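Local coordinates for protein putative xanthine dehydrogenase YAGS fad-binding subunit (Escherichia coli, PDB 5G5G) that probably oxidises aldehydes in the periplasm, as the molybdenum cofactor-binding subunit of a three-chain aldehyde oxidase, at residues Lys298-Ser306 with Ala319-Ala330; Val377-Gln386 with Arg399-Thr407. All blocks are in the same frame, centred on the assembly; numbering follows the deposited sequence.

Contact 1: residues Lys298-Ser306 with Ala319-Ala330; sequences KITAISHES and AVQQSELLYAGA
Ala-319 meets the strand at Ser-306, its CB lying 3.5 Å from Ser-306 OG. Next to it Val-320 lays its CG1 methyl over one face of the His-304 imidazole, a CH-pi contact 3.9 Å from the ring centroid and 19° off the ring normal; the same methyl also packs on Ser-306 CB. In Gln-322 the chain is folded about the CB-CG bond (chi2 -76°), which turns its amide back over the loop, where NE2 donates to Ala-319 O (2.9 Å) and to Ser-323 OG (3.0 Å). Ser-323 OG in turn meets His-304 ND1 at the ring edge in a short, nearly straight hydrogen bond (2.7 Å, 172°). With NE2 of the imidazole bonded to Gln-287, both ring nitrogens are held and the rotation of the ring is fixed. Replacing His-304 by a leucine would probably leave Ser-323 OG without its partner from the strand and Gln-287 without its bond to the ring. The loop bearing these groups leaves strand 299-310 and leads into its parallel neighbour 331-340 in a mixed sheet of the molybdopterin-binding domain, folding back along the first strand. Further on, Tyr-327 brings only its CB to Ile-299 CD1, while its hydroxyl bonds to Glu-362. Ala-328 O rests 3.5 Å from Ile-299 CG2. Gly-329 comes up to the strand beside Thr-300, where Thr-300 and Ala-301 both face Gly-292 in a classic beta bulge; it directs a CA-H at Ile-299 O, and a water accepts from Ala-330 N (2.9 Å) and donates to that same carbonyl.

Contact 2: residues Val377-Gln386 with Arg399-Thr407; sequences VEFRILNDTQ and RQLIECLRT
Asp-384 OD1 is gripped by two nitrogens of Arg-399, NE at 2.8 Å and NH2 at 2.9 Å, in a side-on salt bridge just beyond the end of an antiparallel helix pair. Both donors come from the same face of the carboxylate, above its plane, and the carboxylate and guanidinium planes stand 66° apart. The other oxygen, OD2, takes a straight bond through its syn lone pair from Gln-386 NE2 (2.9 Å), an amide that also donates to Arg-399 O. Thr-385 O lies over a face of the guanidinium, 3.0 Å from Arg-399 CZ, and the NH2 and NH1 of that group bond further to Leu-326 O and Leu-325 O. The Arg-399 chain, extended from CG to NE, carries the guanidinium from its backbone to Asp-384.

Between the helices, whose short axes pass 9.7 Å apart at 165°, the seam is apolar. Leu-405 sets CB against Val-377 CG1 and CD1 against Arg-380 CB (3.8 Å), and the polar end of Arg-380 goes on to a salt bridge with Glu-362. Ile-381 and Ile-402 cross at about a right angle through their CG2 methyls. At the outer border Arg-406 lays one face of its guanidinium over Ile-381 CG2, with NH2 3.9 Å from that methyl.

Overall arrangement
Going from the N terminus, the first of the two contacts begins on strand 299-310; the chain turns and in contact 1 comes back along it before entering strand 331-340. Helix 354-372 follows, then helix 376-382, and contact 2 closes a second loop onto helix 401-412. The two loops lie in series, neither nested nor crossed, yet their centres are only about 15 Å apart and they touch. Ile-299 N bonds to Asn-383 OD1 at the start of the strand, and Arg-399 reaches back to the loop of contact 1. Glu-362 of helix 354-372 takes partners from both, Tyr-327 and Arg-380, so sheet, long helix and helix pair are tied into one block.

Contact 1: residues Lys298-Ser306 with Ala319-Ala330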
loop_
_atom_site.group_PDB
_atom_site.type_symbol
_atom_site.label_atom_id
_atom_site.label_comp_id
_atom_site.label_asym_id
_atom_site.label_seq_id
_atom_site.Cartn_x
_atom_site.Cartn_y
_atom_site.Cartn_z
ATOM N N LYS C 298 -34.476 -20.653 7.606
ATOM C CA LYS C 298 -33.840 -21.354 6.483
ATOM C C LYS C 298 -34.017 -20.543 5.208
ATOM O O LYS C 298 -35.148 -20.265 4.787
ATOM C CB LYS C 298 -34.449 -22.754 6.246
ATOM C CG LYS C 298 -34.042 -23.781 7.317
ATOM C CD LYS C 298 -32.650 -24.323 6.999
ATOM C CE LYS C 298 -32.073 -25.240 8.061
ATOM N NZ LYS C 298 -32.982 -26.370 8.355
ATOM N N ILE C 299 -32.900 -20.186 4.592
ATOM C CA ILE C 299 -32.932 -19.498 3.308
ATOM C C ILE C 299 -33.602 -20.417 2.309
ATOM O O ILE C 299 -33.272 -21.602 2.242
ATOM C CB ILE C 299 -31.512 -19.137 2.849
ATOM C CG1 ILE C 299 -30.942 -18.080 3.794
ATOM C CG2 ILE C 299 -31.490 -18.651 1.397
ATOM C CD1 ILE C 299 -29.460 -17.826 3.602
ATOM N N THR C 300 -34.532 -19.867 1.546
ATOM C CA THR C 300 -35.243 -20.553 0.485
ATOM C C THR C 300 -35.010 -19.952 -0.906
ATOM O O THR C 300 -35.331 -20.602 -1.906
ATOM C CB THR C 300 -36.738 -20.515 0.748
ATOM O OG1 THR C 300 -37.156 -19.158 0.891
ATOM C CG2 THR C 300 -37.052 -21.307 2.033
ATOM N N ALA C 301 -34.507 -18.719 -0.956
ATOM C CA ALA C 301 -34.406 -17.993 -2.209
ATOM C C ALA C 301 -33.208 -17.083 -2.163
ATOM O O ALA C 301 -33.074 -16.301 -1.225
ATOM C CB ALA C 301 -35.694 -17.204 -2.434
ATOM N N ILE C 302 -32.270 -17.211 -3.112
ATOM C CA ILE C 302 -31.094 -16.349 -3.130
ATOM C C ILE C 302 -30.813 -15.932 -4.562
ATOM O O ILE C 302 -30.725 -16.754 -5.471
ATOM C CB ILE C 302 -29.846 -16.990 -2.460
ATOM C CG1 ILE C 302 -28.657 -16.015 -2.520
ATOM C CG2 ILE C 302 -29.476 -18.363 -3.075
ATOM C CD1 ILE C 302 -27.590 -16.420 -1.521
ATOM N N SER C 303 -30.749 -14.630 -4.772
ATOM C CA SER C 303 -30.453 -14.029 -6.056
ATOM C C SER C 303 -29.301 -13.041 -5.843
ATOM O O SER C 303 -29.319 -12.201 -4.901
ATOM C CB SER C 303 -31.649 -13.302 -6.639
ATOM O OG SER C 303 -31.306 -12.517 -7.814
ATOM N N HIS C 304 -28.270 -13.148 -6.686
ATOM C CA HIS C 304 -27.139 -12.213 -6.591
ATOM C C HIS C 304 -26.750 -11.838 -8.024
ATOM O O HIS C 304 -26.413 -12.715 -8.843
ATOM C CB HIS C 304 -25.993 -12.868 -5.865
ATOM C CG HIS C 304 -24.873 -11.950 -5.483
ATOM N ND1 HIS C 304 -23.869 -12.360 -4.639
ATOM C CD2 HIS C 304 -24.587 -10.676 -5.827
ATOM C CE1 HIS C 304 -23.018 -11.364 -4.461
ATOM N NE2 HIS C 304 -23.419 -10.338 -5.191
ATOM N N GLU C 305 -26.880 -10.559 -8.344
ATOM C CA GLU C 305 -26.410 -10.054 -9.651
ATOM C C GLU C 305 -25.332 -9.016 -9.379
ATOM O O GLU C 305 -25.418 -8.283 -8.409
ATOM C CB GLU C 305 -27.545 -9.482 -10.469
ATOM C CG GLU C 305 -28.565 -10.524 -10.860
ATOM C CD GLU C 305 -29.641 -10.025 -11.786
ATOM O OE1 GLU C 305 -29.933 -8.817 -11.806
ATOM O OE2 GLU C 305 -30.199 -10.869 -12.527
ATOM N N SER C 306 -24.305 -9.002 -10.205
ATOM C CA SER C 306 -23.230 -8.031 -10.086
ATOM C C SER C 306 -22.861 -7.417 -11.415
ATOM O O SER C 306 -22.774 -8.118 -12.442
ATOM C CB SER C 306 -22.004 -8.700 -9.477
ATOM O OG SER C 306 -21.010 -7.722 -9.177
ATOM N N ALA C 319 -18.080 -11.564 -8.884
ATOM C CA ALA C 319 -18.584 -11.342 -7.539
ATOM C C ALA C 319 -19.804 -12.175 -7.083
ATOM O O ALA C 319 -20.211 -12.026 -5.954
ATOM C CB ALA C 319 -18.869 -9.858 -7.354
ATOM N N VAL C 320 -20.330 -13.057 -7.917
ATOM C CA VAL C 320 -21.530 -13.828 -7.540
ATOM C C VAL C 320 -21.191 -15.273 -7.290
ATOM O O VAL C 320 -22.027 -16.011 -6.808
ATOM C CB VAL C 320 -22.651 -13.698 -8.571
ATOM C CG1 VAL C 320 -22.972 -12.232 -8.798
ATOM C CG2 VAL C 320 -22.277 -14.353 -9.886
ATOM N N GLN C 321 -19.974 -15.701 -7.624
ATOM C CA GLN C 321 -19.663 -17.134 -7.520
ATOM C C GLN C 321 -19.839 -17.693 -6.131
ATOM O O GLN C 321 -20.401 -18.791 -5.998
ATOM C CB GLN C 321 -18.250 -17.508 -8.024
ATOM C CG GLN C 321 -17.841 -18.949 -7.602
ATOM C CD GLN C 321 -16.445 -19.366 -8.071
ATOM O OE1 GLN C 321 -16.300 -20.165 -9.010
ATOM N NE2 GLN C 321 -15.416 -18.828 -7.410
ATOM N N GLN C 322 -19.385 -16.998 -5.084
ATOM C CA GLN C 322 -19.496 -17.548 -3.745
ATOM C C GLN C 322 -20.927 -17.773 -3.350
ATOM O O GLN C 322 -21.218 -18.681 -2.556
ATOM C CB GLN C 322 -18.863 -16.690 -2.647
ATOM C CG GLN C 322 -19.624 -15.454 -2.227
ATOM C CD GLN C 322 -19.502 -14.341 -3.247
ATOM O OE1 GLN C 322 -18.386 -13.888 -3.517
ATOM N NE2 GLN C 322 -20.626 -13.860 -3.765
ATOM N N SER C 323 -21.816 -16.985 -3.917
ATOM C CA SER C 323 -23.224 -17.111 -3.570
ATOM C C SER C 323 -23.850 -18.394 -4.112
ATOM O O SER C 323 -24.998 -18.740 -3.729
ATOM C CB SER C 323 -23.998 -15.880 -4.050
ATOM O OG SER C 323 -23.476 -14.736 -3.419
ATOM N N GLU C 324 -23.153 -19.058 -5.035
ATOM C CA GLU C 324 -23.595 -20.318 -5.577
ATOM C C GLU C 324 -23.294 -21.467 -4.644
ATOM O O GLU C 324 -23.867 -22.551 -4.826
ATOM C CB GLU C 324 -22.946 -20.622 -6.942
ATOM C CG GLU C 324 -23.316 -19.517 -7.960
ATOM C CD GLU C 324 -22.537 -19.507 -9.268
ATOM O OE1 GLU C 324 -21.620 -20.352 -9.465
ATOM O OE2 GLU C 324 -22.823 -18.597 -10.093
ATOM N N LEU C 325 -22.407 -21.274 -3.688
ATOM C CA LEU C 325 -21.871 -22.398 -2.868
ATOM C C LEU C 325 -21.924 -22.179 -1.362
ATOM O O LEU C 325 -21.874 -23.153 -0.592
ATOM C CB LEU C 325 -20.380 -22.642 -3.238
ATOM C CG LEU C 325 -20.191 -23.261 -4.600
ATOM C CD1 LEU C 325 -18.722 -23.211 -5.038
ATOM C CD2 LEU C 325 -20.705 -24.678 -4.670
ATOM N N LEU C 326 -21.981 -20.935 -0.912
ATOM C CA LEU C 326 -21.777 -20.696 0.500
ATOM C C LEU C 326 -22.978 -21.097 1.358
ATOM O O LEU C 326 -22.769 -21.749 2.358
ATOM C CB LEU C 326 -21.360 -19.244 0.769
ATOM C CG LEU C 326 -20.875 -18.876 2.199
ATOM C CD1 LEU C 326 -19.823 -19.833 2.729
ATOM C CD2 LEU C 326 -20.306 -17.462 2.210
ATOM N N TYR C 327 -24.212 -20.740 0.989
ATOM C CA TYR C 327 -25.343 -21.010 1.858
ATOM C C TYR C 327 -26.358 -21.911 1.168
ATOM O O TYR C 327 -26.440 -21.924 -0.045
ATOM C CB TYR C 327 -26.014 -19.733 2.335
ATOM C CG TYR C 327 -25.053 -18.847 3.073
ATOM C CD1 TYR C 327 -24.585 -19.215 4.289
ATOM C CD2 TYR C 327 -24.631 -17.646 2.521
ATOM C CE1 TYR C 327 -23.676 -18.420 4.995
ATOM C CE2 TYR C 327 -23.737 -16.808 3.233
ATOM C CZ TYR C 327 -23.267 -17.204 4.463
ATOM O OH TYR C 327 -22.362 -16.448 5.174
ATOM N N ALA C 328 -27.062 -22.721 1.967
ATOM C CA ALA C 328 -28.144 -23.519 1.473
ATOM C C ALA C 328 -29.269 -22.620 0.924
ATOM O O ALA C 328 -29.355 -21.413 1.252
ATOM C CB ALA C 328 -28.698 -24.434 2.553
ATOM N N GLY C 329 -30.081 -23.228 0.068
ATOM C CA GLY C 329 -31.273 -22.586 -0.520
ATOM C C GLY C 329 -31.632 -23.301 -1.800
ATOM O O GLY C 329 -30.781 -23.388 -2.692
ATOM N N ALA C 330 -32.881 -23.737 -1.924
ATOM C CA ALA C 330 -33.276 -24.532 -3.093
ATOM C C ALA C 330 -33.533 -23.708 -4.353
ATOM O O ALA C 330 -33.592 -24.268 -5.478
ATOM C CB ALA C 330 -34.489 -25.375 -2.743
HETATM O O HOH W 1 -34.409 -24.127 0.565
#

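Contact 2: residues Val377-Gln386 with Arg399-Thr407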
loop_
_atom_site.group_PDB
_atom_site.type_symbol
_atom_site.label_atom_id
_atom_site.label_comp_id
_atom_site.label_asym_id
_atom_site.label_seq_id
_atom_site.Cartn_x
_atom_site.Cartn_y
_atom_site.Cartn_z
ATOM N N VAL C 377 -24.354 -15.483 13.741
ATOM C CA VAL C 377 -23.530 -16.719 13.715
ATOM C C VAL C 377 -24.461 -17.898 13.577
ATOM O O VAL C 377 -24.273 -18.718 12.706
ATOM C CB VAL C 377 -22.656 -16.869 14.969
ATOM C CG1 VAL C 377 -21.988 -18.242 15.007
ATOM C CG2 VAL C 377 -21.642 -15.742 15.072
ATOM N N GLU C 378 -25.486 -17.983 14.429
ATOM C CA GLU C 378 -26.452 -19.079 14.344
ATOM C C GLU C 378 -27.161 -19.145 12.993
ATOM O O GLU C 378 -27.470 -20.223 12.502
ATOM C CB GLU C 378 -27.505 -18.968 15.451
ATOM C CG GLU C 378 -26.944 -19.295 16.848
ATOM C CD GLU C 378 -26.340 -20.713 16.971
ATOM O OE1 GLU C 378 -26.745 -21.690 16.280
ATOM O OE2 GLU C 378 -25.421 -20.850 17.790
ATOM N N PHE C 379 -27.411 -17.968 12.401
ATOM C CA PHE C 379 -28.069 -17.910 11.115
ATOM C C PHE C 379 -27.260 -18.586 10.026
ATOM O O PHE C 379 -27.807 -19.273 9.210
ATOM C CB PHE C 379 -28.367 -16.444 10.717
ATOM C CG PHE C 379 -29.204 -16.316 9.481
ATOM C CD1 PHE C 379 -30.571 -16.536 9.533
ATOM C CD2 PHE C 379 -28.631 -15.952 8.276
ATOM C CE1 PHE C 379 -31.365 -16.413 8.405
ATOM C CE2 PHE C 379 -29.428 -15.782 7.147
ATOM C CZ PHE C 379 -30.783 -16.016 7.202
ATOM N N ARG C 380 -25.959 -18.345 10.003
ATOM C CA ARG C 380 -25.044 -19.005 9.051
ATOM C C ARG C 380 -24.944 -20.488 9.330
ATOM O O ARG C 380 -24.972 -21.285 8.400
ATOM C CB ARG C 380 -23.677 -18.336 9.060
ATOM C CG ARG C 380 -23.698 -16.922 8.529
ATOM C CD ARG C 380 -22.286 -16.325 8.574
ATOM N NE ARG C 380 -22.242 -15.029 7.884
ATOM C CZ ARG C 380 -22.690 -13.887 8.408
ATOM N NH1 ARG C 380 -23.184 -13.848 9.638
ATOM N NH2 ARG C 380 -22.609 -12.750 7.700
ATOM N N ILE C 381 -24.925 -20.893 10.595
ATOM C CA ILE C 381 -24.840 -22.312 10.927
ATOM C C ILE C 381 -26.097 -23.017 10.413
ATOM O O ILE C 381 -26.000 -24.100 9.810
ATOM C CB ILE C 381 -24.599 -22.519 12.442
ATOM C CG1 ILE C 381 -23.171 -22.051 12.788
ATOM C CG2 ILE C 381 -24.758 -23.999 12.838
ATOM C CD1 ILE C 381 -22.921 -21.889 14.291
ATOM N N LEU C 382 -27.281 -22.442 10.702
ATOM C CA LEU C 382 -28.534 -22.985 10.231
ATOM C C LEU C 382 -28.575 -23.223 8.724
ATOM O O LEU C 382 -29.290 -24.113 8.284
ATOM C CB LEU C 382 -29.651 -22.026 10.589
ATOM C CG LEU C 382 -31.078 -22.416 10.484
ATOM C CD1 LEU C 382 -31.368 -23.391 11.635
ATOM C CD2 LEU C 382 -31.972 -21.170 10.582
ATOM N N ASN C 383 -27.904 -22.337 7.963
ATOM C CA ASN C 383 -27.903 -22.342 6.494
ATOM C C ASN C 383 -26.621 -22.931 5.854
ATOM O O ASN C 383 -26.289 -22.673 4.694
ATOM C CB ASN C 383 -28.169 -20.895 6.025
ATOM C CG ASN C 383 -29.616 -20.534 6.197
ATOM O OD1 ASN C 383 -30.458 -21.160 5.574
ATOM N ND2 ASN C 383 -29.926 -19.643 7.141
ATOM N N ASP C 384 -25.872 -23.721 6.636
ATOM C CA ASP C 384 -24.691 -24.424 6.111
ATOM C C ASP C 384 -25.175 -25.409 5.054
ATOM O O ASP C 384 -26.284 -25.923 5.147
ATOM C CB ASP C 384 -24.035 -25.218 7.244
ATOM C CG ASP C 384 -22.715 -25.910 6.811
ATOM O OD1 ASP C 384 -21.806 -25.150 6.477
ATOM O OD2 ASP C 384 -22.649 -27.176 6.821
ATOM N N THR C 385 -24.369 -25.625 4.036
ATOM C CA THR C 385 -24.582 -26.670 3.054
ATOM C C THR C 385 -23.271 -27.460 2.925
ATOM O O THR C 385 -22.224 -26.896 2.721
ATOM C CB THR C 385 -25.080 -26.136 1.689
ATOM O OG1 THR C 385 -25.220 -27.239 0.755
ATOM C CG2 THR C 385 -24.188 -25.112 1.097
ATOM N N GLN C 386 -23.380 -28.779 3.074
ATOM C CA GLN C 386 -22.269 -29.705 2.914
ATOM C C GLN C 386 -22.150 -30.275 1.473
ATOM O O GLN C 386 -21.277 -31.108 1.192
ATOM C CB GLN C 386 -22.412 -30.841 3.946
ATOM C CG GLN C 386 -22.180 -30.386 5.369
ATOM C CD GLN C 386 -20.715 -30.079 5.655
ATOM O OE1 GLN C 386 -19.837 -30.897 5.343
ATOM N NE2 GLN C 386 -20.434 -28.893 6.186
ATOM N N ARG C 399 -15.706 -29.450 4.799
ATOM C CA ARG C 399 -16.211 -28.106 5.009
ATOM C C ARG C 399 -16.498 -27.946 6.478
ATOM O O ARG C 399 -17.397 -28.606 6.989
ATOM C CB ARG C 399 -17.486 -27.859 4.183
ATOM C CG ARG C 399 -18.183 -26.564 4.565
ATOM C CD ARG C 399 -19.280 -26.239 3.581
ATOM N NE ARG C 399 -20.185 -25.245 4.147
ATOM C CZ ARG C 399 -20.860 -24.333 3.454
ATOM N NH1 ARG C 399 -20.699 -24.208 2.151
ATOM N NH2 ARG C 399 -21.703 -23.525 4.110
ATOM N N GLN C 400 -15.752 -27.014 7.075
ATOM C CA GLN C 400 -15.805 -26.730 8.490
ATOM C C GLN C 400 -16.155 -25.276 8.782
ATOM O O GLN C 400 -15.647 -24.710 9.769
ATOM C CB GLN C 400 -14.432 -27.013 9.122
ATOM C CG GLN C 400 -14.013 -28.420 8.922
ATOM C CD GLN C 400 -12.958 -28.820 9.919
ATOM O OE1 GLN C 400 -13.286 -29.482 10.913
ATOM N NE2 GLN C 400 -11.701 -28.439 9.670
ATOM N N LEU C 401 -17.030 -24.667 7.959
ATOM C CA LEU C 401 -17.427 -23.322 8.230
ATOM C C LEU C 401 -18.085 -23.190 9.604
ATOM O O LEU C 401 -17.788 -22.245 10.350
ATOM C CB LEU C 401 -18.375 -22.794 7.162
ATOM C CG LEU C 401 -18.909 -21.382 7.417
ATOM C CD1 LEU C 401 -17.787 -20.338 7.390
ATOM C CD2 LEU C 401 -19.959 -21.038 6.374
ATOM N N ILE C 402 -19.004 -24.115 9.914
ATOM C CA ILE C 402 -19.662 -24.123 11.225
ATOM C C ILE C 402 -18.646 -24.038 12.343
ATOM O O ILE C 402 -18.728 -23.175 13.258
ATOM C CB ILE C 402 -20.544 -25.368 11.373
ATOM C CG1 ILE C 402 -21.752 -25.327 10.400
ATOM C CG2 ILE C 402 -21.008 -25.525 12.801
ATOM C CD1 ILE C 402 -22.675 -26.546 10.444
ATOM N N GLU C 403 -17.635 -24.916 12.256
ATOM C CA GLU C 403 -16.578 -24.954 13.270
ATOM C C GLU C 403 -15.697 -23.697 13.327
ATOM O O GLU C 403 -15.293 -23.278 14.441
ATOM C CB GLU C 403 -15.748 -26.215 13.078
ATOM C CG GLU C 403 -16.539 -27.465 13.400
ATOM C CD GLU C 403 -17.395 -28.054 12.243
ATOM O OE1 GLU C 403 -17.435 -27.528 11.091
ATOM O OE2 GLU C 403 -18.116 -29.057 12.563
ATOM N N CYS C 404 -15.433 -23.077 12.168
ATOM C CA CYS C 404 -14.790 -21.773 12.164
ATOM C C CYS C 404 -15.609 -20.749 12.982
ATOM O O CYS C 404 -15.091 -20.029 13.863
ATOM C CB CYS C 404 -14.590 -21.244 10.769
ATOM S SG CYS C 404 -13.318 -22.141 9.859
ATOM N N LEU C 405 -16.921 -20.736 12.735
ATOM C CA LEU C 405 -17.769 -19.759 13.366
ATOM C C LEU C 405 -17.914 -20.027 14.845
ATOM O O LEU C 405 -17.831 -19.103 15.675
ATOM C CB LEU C 405 -19.106 -19.726 12.673
ATOM C CG LEU C 405 -19.083 -19.122 11.285
ATOM C CD1 LEU C 405 -20.384 -19.441 10.630
ATOM C CD2 LEU C 405 -18.841 -17.617 11.323
ATOM N N ARG C 406 -18.122 -21.287 15.214
ATOM C CA ARG C 406 -18.276 -21.624 16.663
ATOM C C ARG C 406 -17.001 -21.382 17.461
ATOM O O ARG C 406 -17.023 -20.790 18.562
ATOM C CB ARG C 406 -18.773 -23.074 16.872
ATOM C CG ARG C 406 -20.197 -23.353 16.414
ATOM C CD ARG C 406 -20.720 -24.643 17.041
ATOM N NE ARG C 406 -22.177 -24.768 16.921
ATOM C CZ ARG C 406 -22.835 -25.793 16.371
ATOM N NH1 ARG C 406 -22.213 -26.890 15.900
ATOM N NH2 ARG C 406 -24.165 -25.737 16.333
ATOM N N THR C 407 -15.863 -21.797 16.899
ATOM C CA THR C 407 -14.569 -21.584 17.544
ATOM C C THR C 407 -14.293 -20.107 17.677
ATOM O O THR C 407 -13.891 -19.636 18.762
ATOM C CB THR C 407 -13.431 -22.238 16.739
ATOM O OG1 THR C 407 -13.650 -23.651 16.698
ATOM C CG2 THR C 407 -12.047 -21.973 17.355
HETATM O O HOH W 2 -19.587 -26.105 7.857
HETATM O O HOH W 3 -17.180 -31.630 5.889
#